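Local coordinates for probable leucine/isoleucine/valine-binding protein (Rhodopirellula baltica, PDB 4KV7), which probably binds branched-chain amino acids or related small ligands, as a periplasmic binding protein of the leucine-binding family, at residues 21-26 and 74-79; 68-73 and 98-103. The protein carries 1 engineered substitution. All blocks are in the same frame, centred on the assembly; numbering follows the deposited sequence.

Interaction 1. Residues 21-26 and 74-79; sequences GMSTAL and APNMHR
The side-chain amide of Asn76 meets Ser23 within its own plane: Ser23 OG lies only 4° out of that plane, on the ND2 side, rather than over either face. The bond is nearly straight, with 3.0 Å from Asn76 ND2 to Ser23 OG and an angle of 162° at the hydrogen. A chi1 of -177° swings the Ser23 hydroxyl off strand 16-24, beside its carbonyl carbon, to the amide on helix 70-81. Asn76 CB comes alongside at 3.3 Å from the same Ser23 OG, and the two CB atoms of Ser23 and Asn76 are 3.9 Å apart. A looser apolar flank is added by Met77, a selenomethionine here, whose SE is 4.4 Å from Ser23 CB.

The pair illustrates how a helix of a Rossmann-like lobe is fastened to the parallel sheet it covers, while Met22 on the other face of the strand packs against helix 31-50. Asn76 ND2 also donates to Asp65 O, and Ser23 OG is bonded to Asp66 OD2. An alanine here removes the donor to both, and would probably leave Asp65 O and Ser23 OG each short of a partner and open a gap between strand and helix. Asn76 ND2 thus spends its two N-H groups on a carbonyl and a hydroxyl, and the hydroxyl is bonded in turn to the Asp66 carboxylate, which would tend to favour the ionised form of Asp66.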
loop_
_atom_site.group_PDB
_atom_site.type_symbol
_atom_site.label_atom_id
_atom_site.label_comp_id
_atom_site.label_asym_id
_atom_site.label_seq_id
_atom_site.Cartn_x
_atom_site.Cartn_y
_atom_site.Cartn_z
ATOM N N GLY A 21 11.199 -5.221 12.529
ATOM C CA GLY A 21 10.135 -6.207 12.526
ATOM C C GLY A 21 9.065 -5.925 11.494
ATOM O O GLY A 21 8.932 -4.806 11.001
HETATM N N MSE A 22 8.295 -6.956 11.173
HETATM C CA MSE A 22 7.176 -6.852 10.251
HETATM C C MSE A 22 6.187 -7.951 10.591
HETATM O O MSE A 22 6.591 -9.088 10.833
HETATM C CB MSE A 22 7.692 -7.003 8.815
HETATM C CG MSE A 22 6.626 -6.988 7.709
HETATM SE SE MSE A 22 7.320 -7.471 5.906
HETATM C CE MSE A 22 8.337 -5.847 5.597
ATOM N N SER A 23 4.902 -7.601 10.663
ATOM C CA SER A 23 3.825 -8.590 10.731
ATOM C C SER A 23 3.002 -8.380 9.481
ATOM O O SER A 23 2.575 -7.264 9.212
ATOM C CB SER A 23 2.963 -8.376 11.967
ATOM O OG SER A 23 1.962 -9.374 12.062
ATOM N N THR A 24 2.802 -9.421 8.686
ATOM C CA THR A 24 2.197 -9.206 7.387
ATOM C C THR A 24 1.673 -10.480 6.758
ATOM O O THR A 24 1.915 -11.577 7.243
ATOM C CB THR A 24 3.207 -8.530 6.452
ATOM O OG1 THR A 24 2.491 -7.812 5.443
ATOM C CG2 THR A 24 4.180 -9.540 5.819
ATOM N N ALA A 25 0.948 -10.318 5.660
ATOM C CA ALA A 25 0.349 -11.448 4.963
ATOM C C ALA A 25 1.402 -12.162 4.120
ATOM O O ALA A 25 1.693 -11.757 2.992
ATOM C CB ALA A 25 -0.802 -10.969 4.090
ATOM N N LEU A 26 1.986 -13.218 4.679
ATOM C CA LEU A 26 2.951 -14.038 3.955
ATOM C C LEU A 26 2.317 -15.330 3.448
ATOM O O LEU A 26 2.926 -16.054 2.665
ATOM C CB LEU A 26 4.170 -14.359 4.827
ATOM C CG LEU A 26 4.957 -13.132 5.293
ATOM C CD1 LEU A 26 6.053 -13.533 6.271
ATOM C CD2 LEU A 26 5.548 -12.371 4.106
ATOM N N ALA A 74 -1.858 -9.310 16.498
ATOM C CA ALA A 74 -1.612 -8.943 17.886
ATOM C C ALA A 74 -0.472 -9.744 18.536
ATOM O O ALA A 74 0.484 -9.140 19.026
ATOM C CB ALA A 74 -2.904 -8.998 18.715
ATOM N N PRO A 75 -0.542 -11.092 18.531
ATOM C CA PRO A 75 0.590 -11.787 19.161
ATOM C C PRO A 75 1.911 -11.563 18.416
ATOM O O PRO A 75 2.960 -11.517 19.057
ATOM C CB PRO A 75 0.172 -13.267 19.129
ATOM C CG PRO A 75 -0.907 -13.351 18.099
ATOM C CD PRO A 75 -1.600 -12.026 18.109
ATOM N N ASN A 76 1.869 -11.403 17.097
ATOM C CA ASN A 76 3.091 -11.119 16.353
ATOM C C ASN A 76 3.723 -9.815 16.830
ATOM O O ASN A 76 4.933 -9.738 17.021
ATOM C CB ASN A 76 2.805 -10.996 14.856
ATOM C CG ASN A 76 2.552 -12.327 14.178
ATOM O OD1 ASN A 76 2.646 -13.377 14.789
ATOM N ND2 ASN A 76 2.238 -12.279 12.890
HETATM N N MSE A 77 2.896 -8.789 17.021
HETATM C CA MSE A 77 3.390 -7.480 17.427
HETATM C C MSE A 77 3.956 -7.514 18.841
HETATM O O MSE A 77 4.950 -6.853 19.134
HETATM C CB MSE A 77 2.297 -6.423 17.310
HETATM C CG MSE A 77 1.957 -6.074 15.856
HETATM SE SE MSE A 77 3.393 -5.122 14.933
HETATM C CE MSE A 77 3.474 -3.585 16.175
ATOM N N HIS A 78 3.323 -8.280 19.722
ATOM C CA HIS A 78 3.862 -8.437 21.065
ATOM C C HIS A 78 5.243 -9.090 21.009
ATOM O O HIS A 78 6.162 -8.651 21.691
ATOM C CB HIS A 78 2.900 -9.220 21.960
ATOM C CG HIS A 78 1.716 -8.418 22.406
ATOM N ND1 HIS A 78 1.840 -7.279 23.174
ATOM C CD2 HIS A 78 0.391 -8.580 22.185
ATOM C CE1 HIS A 78 0.641 -6.777 23.409
ATOM N NE2 HIS A 78 -0.257 -7.551 22.827
ATOM N N ARG A 79 5.396 -10.113 20.173
ATOM C CA ARG A 79 6.687 -10.784 20.059
ATOM C C ARG A 79 7.752 -9.862 19.465
ATOM O O ARG A 79 8.887 -9.826 19.948
ATOM C CB ARG A 79 6.568 -12.086 19.253
ATOM C CG ARG A 79 5.745 -13.174 19.944
ATOM C CD ARG A 79 6.240 -14.588 19.623
ATOM N NE ARG A 79 6.285 -14.854 18.186
ATOM C CZ ARG A 79 5.250 -15.271 17.463
ATOM N NH1 ARG A 79 4.067 -15.458 18.038
ATOM N NH2 ARG A 79 5.392 -15.490 16.162
#

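Interaction 2. Residues 68-73 and 98-103; sequences YEPART and AITAIP. With FMT (formic acid), chain B.
With OG1 beside the backbone N and anti to the carbonyl carbon (chi1 -53°), Thr73 sets its methyl CG2 anti to N, facing Ala101, with Thr73 CG2 3.8 Å from Ala101 CB. Thr100 adopts the same rotation (chi1 -63°) and brings OG1 to the ring of Pro70, 3.4 Å from Pro70 CB, while its methyl CG2 comes within 3.7 Å of Pro70 O. Two neighbouring helices of one lobe of a type I periplasmic binding protein fold, 70-81 and 95-107, meet here through short side chains, an example of how small residues let helices approach closely. The nearest backbone pair, Pro70 and Thr100, has CA atoms 6.1 Å apart.

Polar ends are served elsewhere: Thr73 OG1 is bonded to Asp66, and Thr100 OG1 makes a weak bond to Pro96 O one turn back. Glu69, the N-cap of helix 70-81, accepts at its carbonyl O from both Arg72 N and Thr73 N, and its carboxylate forms a salt bridge with Arg198.

Just before that helix start, Tyr68 extends to the other lobe, where its OH is bonded to Gln164 on strand 159-164 and its ring meets Phe250. A formic acid molecule, probably from the crystallisation liquor, is bonded to Thr95 and Tyr138. Tyr68 OH donates to formic acid O2 at 2.6 Å, O2 lying in the ring plane at its edge.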
loop_
_atom_site.group_PDB
_atom_site.type_symbol
_atom_site.label_atom_id
_atom_site.label_comp_id
_atom_site.label_asym_id
_atom_site.label_seq_id
_atom_site.Cartn_x
_atom_site.Cartn_y
_atom_site.Cartn_z
ATOM N N TYR A 68 -2.961 -11.544 6.981
ATOM C CA TYR A 68 -3.920 -10.439 6.856
ATOM C C TYR A 68 -5.108 -10.663 7.796
ATOM O O TYR A 68 -6.266 -10.391 7.461
ATOM C CB TYR A 68 -4.336 -10.245 5.389
ATOM C CG TYR A 68 -5.135 -8.995 5.037
ATOM C CD1 TYR A 68 -4.873 -7.753 5.615
ATOM C CD2 TYR A 68 -6.137 -9.068 4.078
ATOM C CE1 TYR A 68 -5.602 -6.627 5.249
ATOM C CE2 TYR A 68 -6.855 -7.951 3.697
ATOM C CZ TYR A 68 -6.593 -6.734 4.291
ATOM O OH TYR A 68 -7.331 -5.649 3.909
ATOM N N GLU A 69 -4.800 -11.131 9.003
ATOM C CA GLU A 69 -5.795 -11.328 10.048
ATOM C C GLU A 69 -5.355 -10.700 11.364
ATOM O O GLU A 69 -4.347 -11.112 11.949
ATOM C CB GLU A 69 -6.087 -12.818 10.235
ATOM C CG GLU A 69 -6.892 -13.414 9.089
ATOM C CD GLU A 69 -8.290 -12.819 8.966
ATOM O OE1 GLU A 69 -8.779 -12.157 9.913
ATOM O OE2 GLU A 69 -8.920 -13.010 7.905
ATOM N N PRO A 70 -6.123 -9.713 11.853
ATOM C CA PRO A 70 -5.756 -9.025 13.099
ATOM C C PRO A 70 -5.571 -9.950 14.304
ATOM O O PRO A 70 -4.770 -9.626 15.178
ATOM C CB PRO A 70 -6.931 -8.070 13.326
ATOM C CG PRO A 70 -7.418 -7.766 11.952
ATOM C CD PRO A 70 -7.256 -9.053 11.177
ATOM N N ALA A 71 -6.279 -11.075 14.348
ATOM C CA ALA A 71 -6.110 -12.031 15.439
ATOM C C ALA A 71 -4.682 -12.565 15.512
ATOM O O ALA A 71 -4.213 -12.947 16.586
ATOM C CB ALA A 71 -7.103 -13.185 15.318
ATOM N N ARG A 72 -4.000 -12.614 14.372
ATOM C CA ARG A 72 -2.610 -13.037 14.340
ATOM C C ARG A 72 -1.645 -11.871 14.472
ATOM O O ARG A 72 -0.535 -12.036 14.977
ATOM C CB ARG A 72 -2.322 -13.857 13.083
ATOM C CG ARG A 72 -3.088 -15.172 13.072
ATOM C CD ARG A 72 -3.140 -15.804 11.698
ATOM N NE ARG A 72 -1.821 -16.219 11.230
ATOM C CZ ARG A 72 -1.594 -16.746 10.030
ATOM N NH1 ARG A 72 -2.593 -16.902 9.169
ATOM N NH2 ARG A 72 -0.367 -17.102 9.686
ATOM N N THR A 73 -2.072 -10.688 14.030
ATOM C CA THR A 73 -1.250 -9.493 14.147
ATOM C C THR A 73 -0.892 -9.197 15.594
ATOM O O THR A 73 0.246 -8.862 15.890
ATOM C CB THR A 73 -1.965 -8.268 13.560
ATOM O OG1 THR A 73 -2.396 -8.555 12.224
ATOM C CG2 THR A 73 -1.045 -7.045 13.540
ATOM N N ALA A 98 -3.327 -3.021 10.971
ATOM C CA ALA A 98 -2.691 -1.839 11.567
ATOM C C ALA A 98 -3.461 -1.333 12.780
ATOM O O ALA A 98 -2.866 -0.897 13.765
ATOM C CB ALA A 98 -2.536 -0.720 10.544
ATOM N N ILE A 99 -4.783 -1.373 12.719
ATOM C CA ILE A 99 -5.581 -0.867 13.823
ATOM C C ILE A 99 -5.325 -1.682 15.103
ATOM O O ILE A 99 -5.294 -1.134 16.211
ATOM C CB ILE A 99 -7.059 -0.765 13.415
ATOM C CG1 ILE A 99 -7.229 0.418 12.452
ATOM C CG2 ILE A 99 -7.952 -0.614 14.634
ATOM C CD1 ILE A 99 -8.550 0.439 11.714
ATOM N N THR A 100 -5.105 -2.984 14.946
ATOM C CA THR A 100 -4.674 -3.843 16.046
ATOM C C THR A 100 -3.207 -3.605 16.447
ATOM O O THR A 100 -2.861 -3.612 17.637
ATOM C CB THR A 100 -4.890 -5.316 15.659
ATOM O OG1 THR A 100 -6.294 -5.545 15.471
ATOM C CG2 THR A 100 -4.341 -6.266 16.719
ATOM N N ALA A 101 -2.346 -3.391 15.458
ATOM C CA ALA A 101 -0.917 -3.294 15.704
ATOM C C ALA A 101 -0.495 -1.990 16.364
ATOM O O ALA A 101 0.398 -1.973 17.214
ATOM C CB ALA A 101 -0.174 -3.466 14.409
ATOM N N ILE A 102 -1.107 -0.890 15.945
ATOM C CA ILE A 102 -0.663 0.435 16.358
ATOM C C ILE A 102 -0.635 0.679 17.874
ATOM O O ILE A 102 0.349 1.220 18.377
ATOM C CB ILE A 102 -1.407 1.538 15.579
ATOM C CG1 ILE A 102 -0.883 1.568 14.141
ATOM C CG2 ILE A 102 -1.216 2.894 16.237
ATOM C CD1 ILE A 102 -1.745 2.362 13.177
ATOM N N PRO A 103 -1.684 0.267 18.620
ATOM C CA PRO A 103 -1.597 0.491 20.070
ATOM C C PRO A 103 -0.407 -0.221 20.714
ATOM O O PRO A 103 0.127 0.259 21.711
ATOM C CB PRO A 103 -2.913 -0.090 20.592
ATOM C CG PRO A 103 -3.855 0.034 19.435
ATOM C CD PRO A 103 -3.024 -0.208 18.218
HETATM C C FMT B . -6.117 -2.442 3.618
HETATM O O1 FMT B . -5.743 -1.274 3.796
HETATM O O2 FMT B . -6.383 -3.253 4.515
#

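How the interactions relate
Helix 70-81 serves both contacts, interaction 1 fixing it to strand 16-24 and interaction 2 to helix 95-107; their centres lie 8 Å apart. The two contacts also touch directly: Met77 CE is 3.6 Å from Ala101 O, Ala74 CB is 3.7 Å from Thr100 CG2, and Ala25 CB is 3.7 Å from Tyr68 N. Asp66 ties them chemically, since its OD2 bonds both Ser23 OG and Thr73 OG1 while its OD1 bonds Tyr68 N. The formic acid contacts interaction 2 alone, through Tyr68. Its place between the lobes is consistent with a ligand cleft, with Asp66 probably second shell behind Tyr68, and Ser23 of interaction 1 one step beyond it.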